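Local coordinates for alkyl hydroperoxide reductase AhpD (PDB 5DIK), which probably reduces peroxides as an alkylhydroperoxidase of the carboxymuconolactone decarboxylase family, possibly serving the antioxidative response of Legionella pneumophila, at residues L63-A66 against C72-F75; T55-A60 against G74-T79; E92-A97 against M107-A112. All coordinates share one frame; numbering follows the deposited sequence. Where two conformers were deposited one is given.

Interaction 1. Residues L63-A66 against C72-F75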
loop_
_atom_site.group_PDB
_atom_site.type_symbol
_atom_site.label_atom_id
_atom_site.label_comp_id
_atom_site.label_asym_id
_atom_site.label_seq_id
_atom_site.Cartn_x
_atom_site.Cartn_y
_atom_site.Cartn_z
ATOM N N LEU A 63 11.670 4.184 -4.151
ATOM C CA LEU A 63 10.816 3.113 -3.661
ATOM C C LEU A 63 10.593 3.200 -2.149
ATOM O O LEU A 63 9.495 2.959 -1.657
ATOM C CB LEU A 63 11.447 1.745 -4.004
ATOM C CG LEU A 63 11.387 1.357 -5.465
ATOM C CD1 LEU A 63 12.356 0.227 -5.797
ATOM C CD2 LEU A 63 9.995 0.906 -5.800
ATOM N N ALA A 64 11.646 3.547 -1.417
ATOM C CA ALA A 64 11.527 3.757 0.022
ATOM C C ALA A 64 10.556 4.866 0.412
ATOM O O ALA A 64 9.832 4.734 1.408
ATOM C CB ALA A 64 12.910 4.010 0.633
ATOM N N VAL A 65 10.558 5.953 -0.368
ATOM C CA VAL A 65 9.650 7.064 -0.177
ATOM C C VAL A 65 8.237 6.594 -0.523
ATOM O O VAL A 65 7.280 6.821 0.263
ATOM C CB VAL A 65 10.098 8.291 -0.991
ATOM C CG1 VAL A 65 9.015 9.359 -1.101
ATOM C CG2 VAL A 65 11.375 8.854 -0.385
ATOM N N ALA A 66 8.101 5.941 -1.669
ATOM C CA ALA A 66 6.781 5.459 -2.093
ATOM C C ALA A 66 6.187 4.471 -1.109
ATOM O O ALA A 66 4.999 4.498 -0.880
ATOM C CB ALA A 66 6.841 4.827 -3.480
ATOM N N CYS A 72 13.972 2.170 5.622
ATOM C CA CYS A 72 14.508 2.119 4.278
ATOM C C CYS A 72 15.060 3.474 3.872
ATOM O O CYS A 72 16.126 3.566 3.275
ATOM C CB CYS A 72 13.386 1.779 3.301
ATOM S SG CYS A 72 12.410 0.321 3.744
ATOM N N ILE A 73 14.333 4.526 4.230
ATOM C CA ILE A 73 14.783 5.894 3.873
ATOM C C ILE A 73 16.159 6.177 4.527
ATOM O O ILE A 73 17.085 6.683 3.869
ATOM C CB ILE A 73 13.728 6.954 4.253
ATOM C CG1 ILE A 73 12.558 6.865 3.271
ATOM C CG2 ILE A 73 14.306 8.378 4.181
ATOM C CD1 ILE A 73 11.333 7.642 3.720
ATOM N N GLY A 74 16.285 5.804 5.789
ATOM C CA GLY A 74 17.527 5.974 6.524
ATOM C C GLY A 74 18.690 5.218 5.914
ATOM O O GLY A 74 19.739 5.798 5.634
ATOM N N PHE A 75 18.507 3.921 5.686
ATOM C CA PHE A 75 19.565 3.120 5.109
ATOM C C PHE A 75 19.966 3.543 3.718
ATOM O O PHE A 75 21.167 3.622 3.428
ATOM C CB PHE A 75 19.239 1.614 5.113
ATOM C CG PHE A 75 19.363 0.969 6.471
ATOM C CD1 PHE A 75 20.617 0.791 7.074
ATOM C CD2 PHE A 75 18.243 0.492 7.141
ATOM C CE1 PHE A 75 20.738 0.200 8.340
ATOM C CE2 PHE A 75 18.356 -0.093 8.405
ATOM C CZ PHE A 75 19.611 -0.262 9.000
#
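A64 and C72 bring two helices close together, their CA atoms 5.4 Å apart, where the end of helix 53-66 faces the first turns of helix 70-82. The methyl group of A64 fills the narrowest part of the gap. Its CB meets CB of C72 at 3.5 Å, two small groups pointing at each other, and the same methyl lies 3.9 Å from the backbone N of I73. The methyl of A64 is small enough for the two backbones to come this near. The sulfur of C72, in the conformer described, is turned off this line, so its CB carries the packing. I73 closes the gap along one flank. Its CG1 sits beside the backbone N (chi1 -73°), which lays the longer branch against helix 53-66: CG1 is 3.9 Å from CB of A64 and CD1 is 4.0 Å from O of A64. The chain then runs on extended (chi2 167°), and CD1 reaches CG2 of V65 at 4.3 Å, a looser touch between methyls. The contact is buried, covers 157 Å² and is made by apolar side chains, with backbone atoms at its border. Y108 and A112 of helix 102-120 pack on both V65 and I73 and cover that flank, whereas M100 of a second subunit reaches A64 and M107 of a third packs on C72. C72 is linked to C69 by a disulfide. The CXXC motif, C69 to C72, thus spans the turn and the start of helix 70-82, backed by helix 53-66. A disulfide-forming CXXC at the start of a helix, within an all-helical subunit of a hexamer, is the hallmark of the redox centre of AhpD-like alkylhydroperoxidases, and this pair of cysteines is probably its counterpart.

Interaction 2. Residues T55-A60 against G74-T79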
loop_
_atom_site.group_PDB
_atom_site.type_symbol
_atom_site.label_atom_id
_atom_site.label_comp_id
_atom_site.label_asym_id
_atom_site.label_seq_id
_atom_site.Cartn_x
_atom_site.Cartn_y
_atom_site.Cartn_z
ATOM N N THR A 55 22.897 4.892 -9.354
ATOM C CA THR A 55 21.600 4.954 -10.017
ATOM C C THR A 55 20.613 3.983 -9.386
ATOM O O THR A 55 19.454 4.346 -9.179
ATOM C CB THR A 55 21.713 4.692 -11.528
ATOM O OG1 THR A 55 22.562 5.679 -12.106
ATOM C CG2 THR A 55 20.355 4.769 -12.230
ATOM N N LYS A 56 21.054 2.735 -9.148
ATOM C CA LYS A 56 20.235 1.744 -8.472
ATOM C C LYS A 56 19.827 2.190 -7.081
ATOM O O LYS A 56 18.668 1.992 -6.680
ATOM C CB LYS A 56 20.911 0.375 -8.428
ATOM C CG LYS A 56 20.962 -0.262 -9.793
ATOM C CD LYS A 56 21.484 -1.671 -9.720
ATOM C CE LYS A 56 21.702 -2.206 -11.125
ATOM N NZ LYS A 56 21.971 -3.642 -11.059
ATOM N N GLU A 57 20.718 2.858 -6.354
ATOM C CA GLU A 57 20.325 3.372 -5.056
ATOM C C GLU A 57 19.336 4.524 -5.109
ATOM O O GLU A 57 18.567 4.686 -4.154
ATOM C CB GLU A 57 21.522 3.854 -4.217
ATOM C CG GLU A 57 22.248 2.725 -3.567
ATOM C CD GLU A 57 21.409 1.921 -2.581
ATOM O OE1 GLU A 57 20.801 2.473 -1.647
ATOM O OE2 GLU A 57 21.470 0.704 -2.700
ATOM N N LEU A 58 19.411 5.358 -6.149
ATOM C CA LEU A 58 18.423 6.385 -6.367
ATOM C C LEU A 58 17.045 5.733 -6.578
ATOM O O LEU A 58 16.038 6.213 -6.045
ATOM C CB LEU A 58 18.814 7.303 -7.524
ATOM C CG LEU A 58 20.000 8.223 -7.220
ATOM C CD1 LEU A 58 20.498 8.886 -8.476
ATOM C CD2 LEU A 58 19.634 9.269 -6.170
ATOM N N ILE A 59 17.004 4.630 -7.322
ATOM C CA ILE A 59 15.769 3.870 -7.488
ATOM C C ILE A 59 15.276 3.331 -6.149
ATOM O O ILE A 59 14.088 3.468 -5.825
ATOM C CB ILE A 59 15.946 2.729 -8.505
ATOM C CG1 ILE A 59 16.204 3.319 -9.895
ATOM C CG2 ILE A 59 14.726 1.797 -8.520
ATOM C CD1 ILE A 59 16.753 2.289 -10.868
ATOM N N ALA A 60 16.177 2.775 -5.348
ATOM C CA ALA A 60 15.815 2.271 -4.014
ATOM C C ALA A 60 15.244 3.390 -3.142
ATOM O O ALA A 60 14.278 3.169 -2.426
ATOM C CB ALA A 60 17.002 1.617 -3.331
ATOM N N GLY A 74 16.285 5.804 5.789
ATOM C CA GLY A 74 17.527 5.974 6.524
ATOM C C GLY A 74 18.690 5.218 5.914
ATOM O O GLY A 74 19.739 5.798 5.634
ATOM N N PHE A 75 18.507 3.921 5.686
ATOM C CA PHE A 75 19.565 3.120 5.109
ATOM C C PHE A 75 19.966 3.543 3.718
ATOM O O PHE A 75 21.167 3.622 3.428
ATOM C CB PHE A 75 19.239 1.614 5.113
ATOM C CG PHE A 75 19.363 0.969 6.471
ATOM C CD1 PHE A 75 20.617 0.791 7.074
ATOM C CD2 PHE A 75 18.243 0.492 7.141
ATOM C CE1 PHE A 75 20.738 0.200 8.340
ATOM C CE2 PHE A 75 18.356 -0.093 8.405
ATOM C CZ PHE A 75 19.611 -0.262 9.000
ATOM N N HIS A 76 18.985 3.784 2.834
ATOM C CA HIS A 76 19.316 4.174 1.475
ATOM C C HIS A 76 19.924 5.583 1.380
ATOM O O HIS A 76 20.765 5.812 0.513
ATOM C CB HIS A 76 18.117 3.972 0.541
ATOM C CG HIS A 76 17.739 2.532 0.425
ATOM N ND1 HIS A 76 18.631 1.569 -0.008
ATOM C CD2 HIS A 76 16.621 1.872 0.782
ATOM C CE1 HIS A 76 18.063 0.378 0.050
ATOM N NE2 HIS A 76 16.835 0.533 0.509
ATOM N N SER A 77 19.539 6.487 2.284
ATOM C CA SER A 77 20.201 7.810 2.422
ATOM C C SER A 77 21.686 7.687 2.714
ATOM O O SER A 77 22.532 8.340 2.103
ATOM C CB SER A 77 19.582 8.586 3.583
ATOM O OG SER A 77 18.434 9.204 3.102
ATOM N N GLN A 78 21.978 6.843 3.681
ATOM C CA GLN A 78 23.341 6.582 4.109
ATOM C C GLN A 78 24.186 6.021 2.964
ATOM O O GLN A 78 25.307 6.479 2.703
ATOM C CB GLN A 78 23.285 5.642 5.306
ATOM C CG GLN A 78 24.589 5.321 5.958
ATOM C CD GLN A 78 24.373 4.462 7.188
ATOM O OE1 GLN A 78 23.648 3.465 7.150
ATOM N NE2 GLN A 78 24.989 4.857 8.301
ATOM N N THR A 79 23.632 5.050 2.246
ATOM C CA THR A 79 24.303 4.501 1.082
ATOM C C THR A 79 24.495 5.564 -0.031
ATOM O O THR A 79 25.532 5.593 -0.678
ATOM C CB THR A 79 23.519 3.277 0.558
ATOM O OG1 THR A 79 23.415 2.330 1.614
ATOM C CG2 THR A 79 24.215 2.625 -0.583
#
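E57 and H76 form the polar link between two nearly antiparallel helices whose axes here approach to 9.5 Å. The hydrogen bond runs from ND1 of H76 to OE1 of E57, 2.9 Å long with an N-H...O angle of 150°. It arrives on the syn side of the carboxylate, and each partner lies 18° out of the other's plane. In E57 a bend at chi2 (-62°) turns the carboxylate toward the ring. A second side-chain bond stays within helix 70-82: OG1 of T79 donates to O of F75 over 3.2 Å. That carbonyl also receives N of T79, the two donors coming from opposite faces of its plane. This bond fixes the rotation of T79 and leaves its methyl turned to E57. Van der Waals packing begins with that methyl: CG2 of T79 lies 3.5 Å from the carboxylate carbon CD of E57 and 3.6 Å from its CG, the two side chains crossing at about a right angle. The imidazole, in turn, has one face covered by A60, in a CH-pi contact that sets CB of A60 3.7 Å from the centroid of the H76 ring. M61 of the same chain and Y99 of a second subunit also pack on H76, and L83 touches E57. Together the bond at the ring edge and the methyl over its face fix the tilt of the imidazole. ND1 is held by E57, and the CD2-NE2 side of the ring faces the start of helix 70-82, where C72 lies. The order Glu, CXXC, His along the chain matches AhpD relatives, in which these groups are thought to pass protons to and from the cysteines; the geometry is consistent with such a relay here.

Interaction 3. Residues E92-A97 against M107-A112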
loop_
_atom_site.group_PDB
_atom_site.type_symbol
_atom_site.label_atom_id
_atom_site.label_comp_id
_atom_site.label_asym_id
_atom_site.label_seq_id
_atom_site.Cartn_x
_atom_site.Cartn_y
_atom_site.Cartn_z
ATOM N N GLU A 92 15.808 15.174 -7.550
ATOM C CA GLU A 92 15.115 14.797 -8.764
ATOM C C GLU A 92 14.449 13.432 -8.621
ATOM O O GLU A 92 13.365 13.204 -9.174
ATOM C CB GLU A 92 16.035 14.878 -9.977
ATOM C CG GLU A 92 16.379 16.356 -10.267
ATOM C CD GLU A 92 17.077 16.611 -11.580
ATOM O OE1 GLU A 92 17.076 15.696 -12.456
ATOM O OE2 GLU A 92 17.642 17.743 -11.729
ATOM N N THR A 93 15.087 12.560 -7.868
ATOM C CA THR A 93 14.500 11.272 -7.578
ATOM C C THR A 93 13.255 11.426 -6.709
ATOM O O THR A 93 12.219 10.789 -6.944
ATOM C CB THR A 93 15.518 10.350 -6.929
ATOM O OG1 THR A 93 16.684 10.281 -7.771
ATOM C CG2 THR A 93 14.951 8.984 -6.816
ATOM N N LEU A 94 13.337 12.285 -5.712
ATOM C CA LEU A 94 12.184 12.595 -4.863
ATOM C C LEU A 94 11.032 13.236 -5.651
ATOM O O LEU A 94 9.855 12.931 -5.404
ATOM C CB LEU A 94 12.611 13.496 -3.691
ATOM C CG LEU A 94 13.633 12.855 -2.777
ATOM C CD1 LEU A 94 14.056 13.786 -1.655
ATOM C CD2 LEU A 94 13.117 11.552 -2.177
ATOM N N GLY A 95 11.357 14.055 -6.654
ATOM C CA GLY A 95 10.366 14.622 -7.520
ATOM C C GLY A 95 9.580 13.548 -8.248
ATOM O O GLY A 95 8.358 13.672 -8.423
ATOM N N MET A 96 10.270 12.503 -8.703
ATOM C CA MET A 96 9.569 11.389 -9.351
ATOM C C MET A 96 8.616 10.662 -8.383
ATOM O O MET A 96 7.499 10.313 -8.752
ATOM C CB MET A 96 10.564 10.404 -9.973
ATOM C CG MET A 96 11.264 10.950 -11.200
ATOM S SD MET A 96 10.136 11.513 -12.480
ATOM C CE MET A 96 9.310 9.950 -12.883
ATOM N N ALA A 97 9.042 10.487 -7.140
ATOM C CA ALA A 97 8.196 9.883 -6.116
ATOM C C ALA A 97 6.936 10.724 -5.881
ATOM O O ALA A 97 5.850 10.173 -5.737
ATOM C CB ALA A 97 8.978 9.722 -4.813
ATOM N N MET A 107 5.379 14.175 1.812
ATOM C CA MET A 107 5.722 14.053 3.243
ATOM C C MET A 107 6.960 13.186 3.517
ATOM O O MET A 107 7.847 13.555 4.302
ATOM C CB MET A 107 4.566 13.469 4.049
ATOM C CG MET A 107 3.236 14.183 3.924
ATOM S SD MET A 107 3.225 15.910 4.522
ATOM C CE MET A 107 3.580 16.838 3.061
ATOM N N TYR A 108 7.053 12.037 2.848
ATOM C CA TYR A 108 8.230 11.204 2.983
ATOM C C TYR A 108 9.443 11.718 2.216
ATOM O O TYR A 108 10.590 11.376 2.552
ATOM C CB TYR A 108 7.888 9.716 2.665
ATOM C CG TYR A 108 7.076 9.164 3.802
ATOM C CD1 TYR A 108 7.688 8.656 4.933
ATOM C CD2 TYR A 108 5.676 9.232 3.776
ATOM C CE1 TYR A 108 6.954 8.197 6.000
ATOM C CE2 TYR A 108 4.932 8.802 4.853
ATOM C CZ TYR A 108 5.562 8.278 5.955
ATOM O OH TYR A 108 4.806 7.823 7.017
ATOM N N ALA A 109 9.220 12.528 1.186
ATOM C CA ALA A 109 10.357 13.151 0.502
ATOM C C ALA A 109 11.046 14.095 1.481
ATOM O O ALA A 109 12.274 14.198 1.484
ATOM C CB ALA A 109 9.898 13.883 -0.742
ATOM N N ALA A 110 10.251 14.782 2.296
ATOM C CA ALA A 110 10.799 15.628 3.349
ATOM C C ALA A 110 11.659 14.831 4.308
ATOM O O ALA A 110 12.765 15.248 4.645
ATOM C CB ALA A 110 9.695 16.356 4.096
ATOM N N GLU A 111 11.194 13.655 4.711
ATOM C CA GLU A 111 11.987 12.756 5.545
ATOM C C GLU A 111 13.271 12.323 4.856
ATOM O O GLU A 111 14.333 12.258 5.494
ATOM C CB GLU A 111 11.185 11.488 5.926
ATOM C CG GLU A 111 10.026 11.756 6.854
ATOM C CD GLU A 111 9.720 10.592 7.799
ATOM O OE1 GLU A 111 10.390 9.511 7.745
ATOM O OE2 GLU A 111 8.794 10.760 8.626
ATOM N N ALA A 112 13.199 12.003 3.557
ATOM C CA ALA A 112 14.400 11.612 2.838
ATOM C C ALA A 112 15.480 12.743 2.802
ATOM O O ALA A 112 16.671 12.479 2.875
ATOM C CB ALA A 112 14.063 11.186 1.428
#
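A helical hairpin formed by helices 87-99 and 102-120 is drawn together where L94 meets A109 and A112. The CA atoms of L94 and A109 are 5.7 Å apart. CB of L94 lies 4.0 Å from CB of A109. From there the leucine reaches along the other helix to A112, which is three residues, nearly one turn, further on. Its CG lies beside the backbone N, and chi2 (179°) runs CD1 on in extended form, while CD2 branches off toward A112. CD2 rests 3.7 Å from CB of A112 and 4.2 Å from CA of A109. CD1 takes the neighbouring place, 3.6 Å from the carbonyl O of A109 and 4.0 Å from CB of A112, so the methyl of A112 is touched by both tips of the leucine fork. Within this hairpin, whose arms run in broadly opposite directions and are joined by a short turn, one arm supplies a single branched residue and the other a pair of alanines. The small alanine side chains let the leucine lie against the backbone of helix 102-120 itself. The contact is apolar and buries 135 Å². V65 packs on L94, and I73 on A112, placing the hairpin against helix 53-66 and against helix 70-82, which carries C72. Both arms also meet other copies of the protein: F27 of a fourth subunit packs on A109, while the carboxylate of E92 accepts the backbone N-H groups of A50 and L51 of a second subunit, one on each oxygen.

All three contacts are buried, but the centres of interactions 1 and 2 lie about 4 Å from the centre of the chain, that of interaction 3 about 12 Å. The first two hold the same pair, helices 53-66 and 70-82, in sequence: small apolar groups near the connecting turn, then a polar bond further along. Interaction 3 ties a separate hairpin, formed later in the chain, by methyl packing alone. It abuts interaction 1 through V65 and I73, and interaction 2 through L58 against T93. Polar chemistry between side chains thus appears only at interaction 2, while interactions 1 and 3 are hydrophobic; all three also touch the second subunit.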